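Local coordinates for N-acetyltransferase (Trypanosoma brucei, PDB 3I3G), which probably transfers the acetyl group of acetyl-CoA to the amine of D-glucosamine 6-phosphate, a step on the way to UDP-N-acetylglucosamine, at residues R94-I99 with G129-L135; T66-C70 with A116-L121; S33-L37 with G75-S80. One frame throughout, in Å; residues are numbered along the deposited sequence.

Interaction 1 (R94-I99 with G129-L135)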
loop_
_atom_site.group_PDB
_atom_site.type_symbol
_atom_site.label_atom_id
_atom_site.label_comp_id
_atom_site.label_asym_id
_atom_site.label_seq_id
_atom_site.Cartn_x
_atom_site.Cartn_y
_atom_site.Cartn_z
ATOM N N ARG A 94 -15.552 0.588 2.787
ATOM C CA ARG A 94 -15.017 -0.693 2.339
ATOM C C ARG A 94 -13.516 -0.584 2.090
ATOM O O ARG A 94 -13.041 0.396 1.517
ATOM C CB ARG A 94 -15.750 -1.188 1.092
ATOM C CG ARG A 94 -17.217 -1.502 1.340
ATOM C CD ARG A 94 -17.838 -2.232 0.166
ATOM N NE ARG A 94 -17.283 -3.573 -0.002
ATOM C CZ ARG A 94 -17.617 -4.396 -0.990
ATOM N NH1 ARG A 94 -17.064 -5.600 -1.071
ATOM N NH2 ARG A 94 -18.502 -4.015 -1.900
ATOM N N ALA A 95 -12.772 -1.593 2.528
ATOM C CA ALA A 95 -11.315 -1.539 2.470
ATOM C C ALA A 95 -10.757 -1.973 1.120
ATOM O O ALA A 95 -11.461 -2.557 0.297
ATOM C CB ALA A 95 -10.707 -2.373 3.592
ATOM N N VAL A 96 -9.482 -1.670 0.904
ATOM C CA VAL A 96 -8.772 -2.108 -0.287
ATOM C C VAL A 96 -7.645 -3.054 0.112
ATOM O O VAL A 96 -6.854 -2.749 1.004
ATOM C CB VAL A 96 -8.176 -0.920 -1.058
ATOM C CG1 VAL A 96 -7.244 -1.411 -2.155
ATOM C CG2 VAL A 96 -9.286 -0.051 -1.632
ATOM N N GLY A 97 -7.583 -4.207 -0.545
ATOM C CA GLY A 97 -6.518 -5.170 -0.292
ATOM C C GLY A 97 -5.290 -4.890 -1.136
ATOM O O GLY A 97 -5.341 -4.957 -2.364
ATOM N N HIS A 98 -4.183 -4.569 -0.474
ATOM C CA HIS A 98 -2.925 -4.302 -1.157
ATOM C C HIS A 98 -2.001 -5.508 -1.055
ATOM O O HIS A 98 -1.510 -5.826 0.027
ATOM C CB HIS A 98 -2.233 -3.082 -0.549
ATOM C CG HIS A 98 -3.011 -1.811 -0.689
ATOM N ND1 HIS A 98 -2.697 -0.844 -1.620
ATOM C CD2 HIS A 98 -4.087 -1.345 -0.013
ATOM C CE1 HIS A 98 -3.547 0.160 -1.513
ATOM N NE2 HIS A 98 -4.401 -0.119 -0.546
ATOM N N ILE A 99 -1.770 -6.177 -2.180
ATOM C CA ILE A 99 -0.850 -7.308 -2.216
ATOM C C ILE A 99 0.565 -6.834 -2.529
ATOM O O ILE A 99 0.780 -6.066 -3.467
ATOM C CB ILE A 99 -1.292 -8.374 -3.235
ATOM C CG1 ILE A 99 -2.577 -9.057 -2.759
ATOM C CG2 ILE A 99 -0.192 -9.408 -3.443
ATOM C CD1 ILE A 99 -3.056 -10.173 -3.669
ATOM N N GLY A 129 -14.095 -7.622 3.861
ATOM C CA GLY A 129 -15.005 -6.670 3.229
ATOM C C GLY A 129 -14.378 -5.795 2.160
ATOM O O GLY A 129 -14.938 -4.762 1.790
ATOM N N CYS A 130 -13.215 -6.198 1.658
ATOM C CA CYS A 130 -12.559 -5.456 0.587
ATOM C C CYS A 130 -13.405 -5.499 -0.682
ATOM O O CYS A 130 -13.997 -6.528 -1.006
ATOM C CB CYS A 130 -11.168 -6.026 0.300
ATOM S SG CYS A 130 -9.948 -5.759 1.609
ATOM N N TYR A 131 -13.463 -4.382 -1.399
ATOM C CA TYR A 131 -14.208 -4.333 -2.654
ATOM C C TYR A 131 -13.283 -4.561 -3.847
ATOM O O TYR A 131 -13.741 -4.866 -4.949
ATOM C CB TYR A 131 -14.967 -3.011 -2.798
ATOM C CG TYR A 131 -14.096 -1.819 -3.120
ATOM C CD1 TYR A 131 -13.853 -1.447 -4.435
ATOM C CD2 TYR A 131 -13.524 -1.059 -2.109
ATOM C CE1 TYR A 131 -13.062 -0.357 -4.736
ATOM C CE2 TYR A 131 -12.731 0.032 -2.399
ATOM C CZ TYR A 131 -12.503 0.379 -3.713
ATOM O OH TYR A 131 -11.713 1.466 -4.003
ATOM N N LYS A 132 -11.982 -4.417 -3.619
ATOM C CA LYS A 132 -10.997 -4.667 -4.663
ATOM C C LYS A 132 -9.648 -5.063 -4.074
ATOM O O LYS A 132 -9.351 -4.772 -2.915
ATOM C CB LYS A 132 -10.828 -3.435 -5.557
ATOM C CG LYS A 132 -10.057 -2.296 -4.904
ATOM C CD LYS A 132 -9.788 -1.165 -5.887
ATOM C CE LYS A 132 -8.994 -0.044 -5.231
ATOM N NZ LYS A 132 -8.677 1.056 -6.184
ATOM N N VAL A 133 -8.839 -5.738 -4.885
ATOM C CA VAL A 133 -7.468 -6.058 -4.523
ATOM C C VAL A 133 -6.547 -5.489 -5.592
ATOM O O VAL A 133 -6.777 -5.678 -6.785
ATOM C CB VAL A 133 -7.239 -7.578 -4.418
ATOM C CG1 VAL A 133 -5.779 -7.874 -4.108
ATOM C CG2 VAL A 133 -8.146 -8.183 -3.355
ATOM N N ILE A 134 -5.511 -4.779 -5.162
ATOM C CA ILE A 134 -4.578 -4.170 -6.101
ATOM C C ILE A 134 -3.136 -4.536 -5.778
ATOM O O ILE A 134 -2.804 -4.850 -4.635
ATOM C CB ILE A 134 -4.715 -2.637 -6.130
ATOM C CG1 ILE A 134 -4.508 -2.056 -4.730
ATOM C CG2 ILE A 134 -6.073 -2.236 -6.687
ATOM C CD1 ILE A 134 -4.528 -0.543 -4.688
ATOM N N LEU A 135 -2.289 -4.493 -6.799
ATOM C CA LEU A 135 -0.877 -4.792 -6.643
ATOM C C LEU A 135 -0.097 -4.203 -7.812
ATOM O O LEU A 135 -0.670 -3.896 -8.856
ATOM C CB LEU A 135 -0.658 -6.305 -6.555
ATOM C CG LEU A 135 -1.162 -7.147 -7.730
ATOM C CD1 LEU A 135 -0.202 -7.056 -8.906
ATOM C CD2 LEU A 135 -1.345 -8.592 -7.309
#
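Val96-Ile99 and Lys132-Leu135 run parallel, their axes 28° apart, and Gly97 is gripped from both ends: its N gives a bond to Lys132 O and its O takes one from Ile134 N at 2.8 Å. Ile99 N to Ile134 O continues the ladder, while Tyr131 N to Ala95 O adds a further bond on the N-terminal side. A CB on Gly97 would crowd Val133 CG2, so glycine suits the place and probably helps its CA come within 4.4 Å of Val133 CA; Cys130 SG rests 3.6 Å from Gly97 N. On one face of the sheet Val96 is a wedge: CG2 reaches Tyr131 CE2 at 3.5 Å, CG1 reaches Ile134 CG1 at 3.8 Å, and the extended Lys132 chain leans on both methyls through CE. Ile134 sets CG1 between its backbone N and carbonyl carbon (chi1 57°), which lifts it over the His98 ring in a CH-pi contact. The other face carries Ile99 CD1 against Val133 CG1, both turned to helix 113-127. Where the two chains enter the ladder, Arg94 bends at chi3 (67°), bringing NE onto Gly129 O at 3.2 Å, in the guanidinium plane and nearly straight, with a weak, bent bond from NH1 to Cys130 O; Tyr131 CB sits 3.5 Å above the centre of that plane. Gly129, with positive phi, closes helix 113-127 in a Schellman motif. Strand 132-137 pairs antiparallel with a strand of the second subunit, continuing the sheet across the dimer. The parallel pair with its linking helix is the beta-alpha-beta crossover of the GNAT fold.

Interaction 2 (T66-C70 with A116-L121)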
loop_
_atom_site.group_PDB
_atom_site.type_symbol
_atom_site.label_atom_id
_atom_site.label_comp_id
_atom_site.label_asym_id
_atom_site.label_seq_id
_atom_site.Cartn_x
_atom_site.Cartn_y
_atom_site.Cartn_z
ATOM N N THR A 66 1.564 -11.816 6.171
ATOM C CA THR A 66 2.411 -12.503 5.205
ATOM C C THR A 66 2.137 -14.002 5.207
ATOM O O THR A 66 2.264 -14.668 6.236
ATOM C CB THR A 66 3.908 -12.256 5.477
ATOM O OG1 THR A 66 4.175 -10.848 5.447
ATOM C CG2 THR A 66 4.757 -12.949 4.421
ATOM N N LYS A 67 1.750 -14.524 4.049
ATOM C CA LYS A 67 1.532 -15.954 3.890
ATOM C C LYS A 67 2.714 -16.551 3.142
ATOM O O LYS A 67 3.231 -15.947 2.203
ATOM C CB LYS A 67 0.234 -16.222 3.128
ATOM C CG LYS A 67 -1.002 -15.618 3.774
ATOM C CD LYS A 67 -1.204 -16.147 5.186
ATOM C CE LYS A 67 -1.584 -17.618 5.183
ATOM N NZ LYS A 67 -2.973 -17.835 4.689
ATOM N N VAL A 68 3.144 -17.735 3.563
ATOM C CA VAL A 68 4.290 -18.381 2.941
ATOM C C VAL A 68 4.016 -19.847 2.635
ATOM O O VAL A 68 3.207 -20.495 3.301
ATOM C CB VAL A 68 5.538 -18.309 3.844
ATOM C CG1 VAL A 68 5.940 -16.864 4.085
ATOM C CG2 VAL A 68 5.279 -19.026 5.162
ATOM N N PHE A 69 4.693 -20.361 1.615
ATOM C CA PHE A 69 4.739 -21.793 1.383
ATOM C C PHE A 69 6.010 -22.337 2.012
ATOM O O PHE A 69 7.100 -21.809 1.783
ATOM C CB PHE A 69 4.702 -22.116 -0.110
ATOM C CG PHE A 69 3.317 -22.338 -0.645
ATOM C CD1 PHE A 69 2.614 -23.485 -0.315
ATOM C CD2 PHE A 69 2.722 -21.407 -1.477
ATOM C CE1 PHE A 69 1.339 -23.697 -0.803
ATOM C CE2 PHE A 69 1.449 -21.615 -1.970
ATOM C CZ PHE A 69 0.756 -22.760 -1.631
ATOM N N CYS A 70 5.865 -23.387 2.811
ATOM C CA CYS A 70 6.999 -23.969 3.512
ATOM C C CYS A 70 7.136 -25.454 3.203
ATOM O O CYS A 70 6.160 -26.202 3.246
ATOM C CB CYS A 70 6.852 -23.759 5.022
ATOM S SG CYS A 70 8.088 -24.608 6.043
ATOM N N ALA A 116 -1.722 -20.013 -5.919
ATOM C CA ALA A 116 -2.241 -20.373 -4.603
ATOM C C ALA A 116 -2.110 -19.214 -3.618
ATOM O O ALA A 116 -3.047 -18.900 -2.885
ATOM C CB ALA A 116 -1.531 -21.609 -4.072
ATOM N N LEU A 117 -0.940 -18.585 -3.604
ATOM C CA LEU A 117 -0.690 -17.456 -2.714
ATOM C C LEU A 117 -1.644 -16.298 -2.992
ATOM O O LEU A 117 -2.283 -15.775 -2.079
ATOM C CB LEU A 117 0.762 -16.986 -2.840
ATOM C CG LEU A 117 1.814 -17.864 -2.155
ATOM C CD1 LEU A 117 3.215 -17.506 -2.629
ATOM C CD2 LEU A 117 1.707 -17.741 -0.646
ATOM N N ILE A 118 -1.739 -15.901 -4.258
ATOM C CA ILE A 118 -2.603 -14.788 -4.645
ATOM C C ILE A 118 -4.067 -15.056 -4.301
ATOM O O ILE A 118 -4.742 -14.207 -3.720
ATOM C CB ILE A 118 -2.476 -14.468 -6.145
ATOM C CG1 ILE A 118 -1.043 -14.045 -6.479
ATOM C CG2 ILE A 118 -3.461 -13.379 -6.541
ATOM C CD1 ILE A 118 -0.566 -12.824 -5.713
ATOM N N MET A 119 -4.554 -16.238 -4.664
ATOM C CA MET A 119 -5.934 -16.612 -4.372
ATOM C C MET A 119 -6.205 -16.562 -2.873
ATOM O O MET A 119 -7.245 -16.069 -2.438
ATOM C CB MET A 119 -6.242 -18.008 -4.920
ATOM C CG MET A 119 -6.266 -18.089 -6.438
ATOM S SD MET A 119 -7.549 -17.056 -7.176
ATOM C CE MET A 119 -6.888 -15.418 -6.876
ATOM N N ASP A 120 -5.261 -17.071 -2.088
ATOM C CA ASP A 120 -5.383 -17.057 -0.636
ATOM C C ASP A 120 -5.584 -15.636 -0.123
ATOM O O ASP A 120 -6.491 -15.374 0.666
ATOM C CB ASP A 120 -4.141 -17.672 0.012
ATOM C CG ASP A 120 -4.277 -17.813 1.518
ATOM O OD1 ASP A 120 -5.249 -18.450 1.974
ATOM O OD2 ASP A 120 -3.405 -17.294 2.246
ATOM N N LEU A 121 -4.731 -14.722 -0.576
ATOM C CA LEU A 121 -4.799 -13.333 -0.137
ATOM C C LEU A 121 -6.091 -12.664 -0.594
ATOM O O LEU A 121 -6.639 -11.811 0.105
ATOM C CB LEU A 121 -3.582 -12.549 -0.635
ATOM C CG LEU A 121 -2.234 -13.000 -0.073
ATOM C CD1 LEU A 121 -1.133 -12.020 -0.449
ATOM C CD2 LEU A 121 -2.317 -13.160 1.437
#
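Packing of helix 113-127 against the central sheet, a core element of the GNAT fold, brings Lys67 and Phe69 of strand 65-71 up to Ala116, Leu117, Asp120 and Leu121. Helix and strand segments run roughly antiparallel, 148° between their directions, with axes 9.3 Å apart at closest approach. Lys67 and Phe69 are two apart on the strand and so face the helix together, meeting the helical face formed by those four residues. Lys67 is curled, turning the same way at every torsion from chi1 (-57°) to chi4 (-72°); NZ thereby doubles back to Asp120 in a salt bridge on the syn side of OD2. The 2.5 Å between Lys67 NZ and Asp120 OD2 is shorter than usual, and its exact value is doubtful. The aliphatic stem is used as well: Lys67 CG touches the same OD2 at 3.3 Å and meets Leu121 CD2 at 3.6 Å, the two side chains sliding past each other in opposite directions. A long, flexible lysine suits this border, apolar near the sheet and charged where the helix meets solvent. Phe69 offers its ring rim to Ala116, whose CB lies in the ring plane 3.5 Å from CZ; that small methyl lets the aromatic come right up to the helix. Alongside, Leu117 CG packs 3.7 Å from Phe69 CD2, and Leu117 CD2 reaches Lys67 O at 3.7 Å. Beyond these pairs, Leu117 fills the ground between Leu23 of strand 21-25 and Ala81 of strand 76-86, Leu121 spans Ala81 and Ile99, and Ile118 carries the helix on to strand 96-104 and to Phe150.

Interaction 3 (S33-L37 with G75-S80). Unlike the reference sequence in segment 75-80: Arg76 (reference Gly).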
loop_
_atom_site.group_PDB
_atom_site.type_symbol
_atom_site.label_atom_id
_atom_site.label_comp_id
_atom_site.label_asym_id
_atom_site.label_seq_id
_atom_site.Cartn_x
_atom_site.Cartn_y
_atom_site.Cartn_z
ATOM N N SER A 33 15.148 -17.741 6.442
ATOM C CA SER A 33 14.896 -18.428 5.180
ATOM C C SER A 33 14.042 -17.556 4.268
ATOM O O SER A 33 14.195 -17.569 3.046
ATOM C CB SER A 33 14.202 -19.767 5.430
ATOM O OG SER A 33 14.006 -20.470 4.217
ATOM N N HIS A 34 13.140 -16.796 4.880
ATOM C CA HIS A 34 12.254 -15.898 4.153
ATOM C C HIS A 34 13.044 -14.795 3.451
ATOM O O HIS A 34 12.773 -14.462 2.296
ATOM C CB HIS A 34 11.226 -15.297 5.116
ATOM C CG HIS A 34 10.183 -14.458 4.447
ATOM N ND1 HIS A 34 10.093 -13.095 4.632
ATOM C CD2 HIS A 34 9.181 -14.790 3.600
ATOM C CE1 HIS A 34 9.082 -12.623 3.925
ATOM N NE2 HIS A 34 8.512 -13.630 3.289
ATOM N N LEU A 35 14.027 -14.234 4.151
ATOM C CA LEU A 35 14.858 -13.177 3.586
ATOM C C LEU A 35 15.620 -13.685 2.367
ATOM O O LEU A 35 15.784 -12.971 1.377
ATOM C CB LEU A 35 15.841 -12.645 4.632
ATOM C CG LEU A 35 16.834 -11.584 4.150
ATOM C CD1 LEU A 35 16.101 -10.383 3.573
ATOM C CD2 LEU A 35 17.758 -11.160 5.279
ATOM N N GLU A 36 16.087 -14.926 2.450
ATOM C CA GLU A 36 16.807 -15.552 1.349
ATOM C C GLU A 36 15.915 -15.645 0.115
ATOM O O GLU A 36 16.342 -15.346 -1.002
ATOM C CB GLU A 36 17.294 -16.942 1.763
ATOM C CG GLU A 36 18.161 -17.639 0.731
ATOM C CD GLU A 36 18.823 -18.884 1.285
ATOM O OE1 GLU A 36 19.450 -19.627 0.502
ATOM O OE2 GLU A 36 18.715 -19.119 2.507
ATOM N N LEU A 37 14.668 -16.054 0.326
ATOM C CA LEU A 37 13.693 -16.130 -0.754
ATOM C C LEU A 37 13.495 -14.766 -1.405
ATOM O O LEU A 37 13.523 -14.642 -2.630
ATOM C CB LEU A 37 12.355 -16.655 -0.229
ATOM C CG LEU A 37 11.192 -16.690 -1.224
ATOM C CD1 LEU A 37 11.452 -17.706 -2.322
ATOM C CD2 LEU A 37 9.890 -17.002 -0.509
ATOM N N GLY A 75 11.621 -26.996 6.544
ATOM C CA GLY A 75 11.192 -25.661 6.937
ATOM C C GLY A 75 11.621 -24.581 5.960
ATOM O O GLY A 75 11.484 -23.390 6.243
ATOM N N ARG A 76 12.139 -24.988 4.806
ATOM C CA ARG A 76 12.598 -24.017 3.818
ATOM C C ARG A 76 11.425 -23.245 3.220
ATOM O O ARG A 76 10.429 -23.835 2.800
ATOM C CB ARG A 76 13.417 -24.691 2.713
ATOM C CG ARG A 76 14.324 -23.725 1.961
ATOM C CD ARG A 76 15.231 -24.443 0.975
ATOM N NE ARG A 76 14.514 -24.869 -0.221
ATOM C CZ ARG A 76 14.360 -24.116 -1.304
ATOM N NH1 ARG A 76 14.874 -22.894 -1.343
ATOM N NH2 ARG A 76 13.693 -24.583 -2.350
ATOM N N ILE A 77 11.549 -21.923 3.195
ATOM C CA ILE A 77 10.504 -21.060 2.658
ATOM C C ILE A 77 10.686 -20.891 1.154
ATOM O O ILE A 77 11.700 -20.358 0.702
ATOM C CB ILE A 77 10.520 -19.676 3.334
ATOM C CG1 ILE A 77 10.429 -19.826 4.855
ATOM C CG2 ILE A 77 9.381 -18.813 2.810
ATOM C CD1 ILE A 77 9.112 -20.406 5.341
ATOM N N VAL A 78 9.697 -21.338 0.385
ATOM C CA VAL A 78 9.815 -21.360 -1.070
ATOM C C VAL A 78 8.780 -20.483 -1.769
ATOM O O VAL A 78 8.727 -20.432 -2.998
ATOM C CB VAL A 78 9.700 -22.796 -1.615
ATOM C CG1 VAL A 78 10.822 -23.661 -1.061
ATOM C CG2 VAL A 78 8.342 -23.386 -1.268
ATOM N N GLY A 79 7.959 -19.791 -0.984
ATOM C CA GLY A 79 6.951 -18.896 -1.540
ATOM C C GLY A 79 6.445 -17.905 -0.512
ATOM O O GLY A 79 6.297 -18.240 0.663
ATOM N N SER A 80 6.181 -16.680 -0.952
ATOM C CA SER A 80 5.683 -15.649 -0.051
ATOM C C SER A 80 4.850 -14.596 -0.771
ATOM O O SER A 80 5.101 -14.271 -1.932
ATOM C CB SER A 80 6.841 -14.974 0.685
ATOM O OG SER A 80 6.362 -14.002 1.601
HETATM O O HOH W 1 14.155 -19.521 1.003
#
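Ser33 and His34 supply the direct polar links between helix 31-38 and strand 76-86. Ser33 OG, directed away from its own backbone N (chi1 -177°), accepts an almost straight bond from Ile77 N at 3.0 Å, giving that backbone amide a partner from the helix. His34 NE2 and Ser80 OG lie 2.8 Å apart, hydrogen-bonded with the hydroxyl in the plane of the imidazole; the pair settles two polar groups within a buried setting, the short serine side chain meeting NE2 at the edge of the ring. A water gives the third link, donating to Ser33 O at 2.8 Å and to Ile77 O at 2.6 Å.

Apolar contact falls to Leu37 and Ile77. Leu37 CD2 presses on the backbone at Gly79 N (3.4 Å), where the strand bulges, and also meets Ile77 CG2 at 3.8 Å. Ile77 spreads its branches along the helix, CG1 on Ser33 CB and CG2 toward the edge of the His34 ring.

Charge lies at the margin: Arg76, which stands where the reference sequence has glycine, turns its guanidinium to Asp105 in a salt bridge.

The His34 ring also meets Phe89 of the second subunit, planes about 80° apart. Val78 and Gly79 form a classic beta bulge opposite Phe69, following a G1 bulge at Gly75-Arg76. The whole is the first helix of a GNAT fold laid across its bulged antiparallel strands.

Overall arrangement
One sheet underlies all three contacts, with helices on both faces. Interactions 1 and 2 share helix 113-127: their centres are about 16 Å apart and they touch where Ile99 CD1 meets Leu121 CB at 3.9 Å. Interaction 3 works on the other face, its centre about 12 Å from that of interaction 2, joined to it by Phe69 N to Gly79 O at 2.8 Å. Interactions 1 and 3 stand at opposite ends, centres about 25 Å apart, and each reaches the second subunit. The Arg-Gly-Ala-Gly-Leu-Gly turn leading into helix 113-127 is consistent with the pyrophosphate-binding loop of GNAT relatives, so interaction 2 holds against the sheet the helix that follows that probable coenzyme A site.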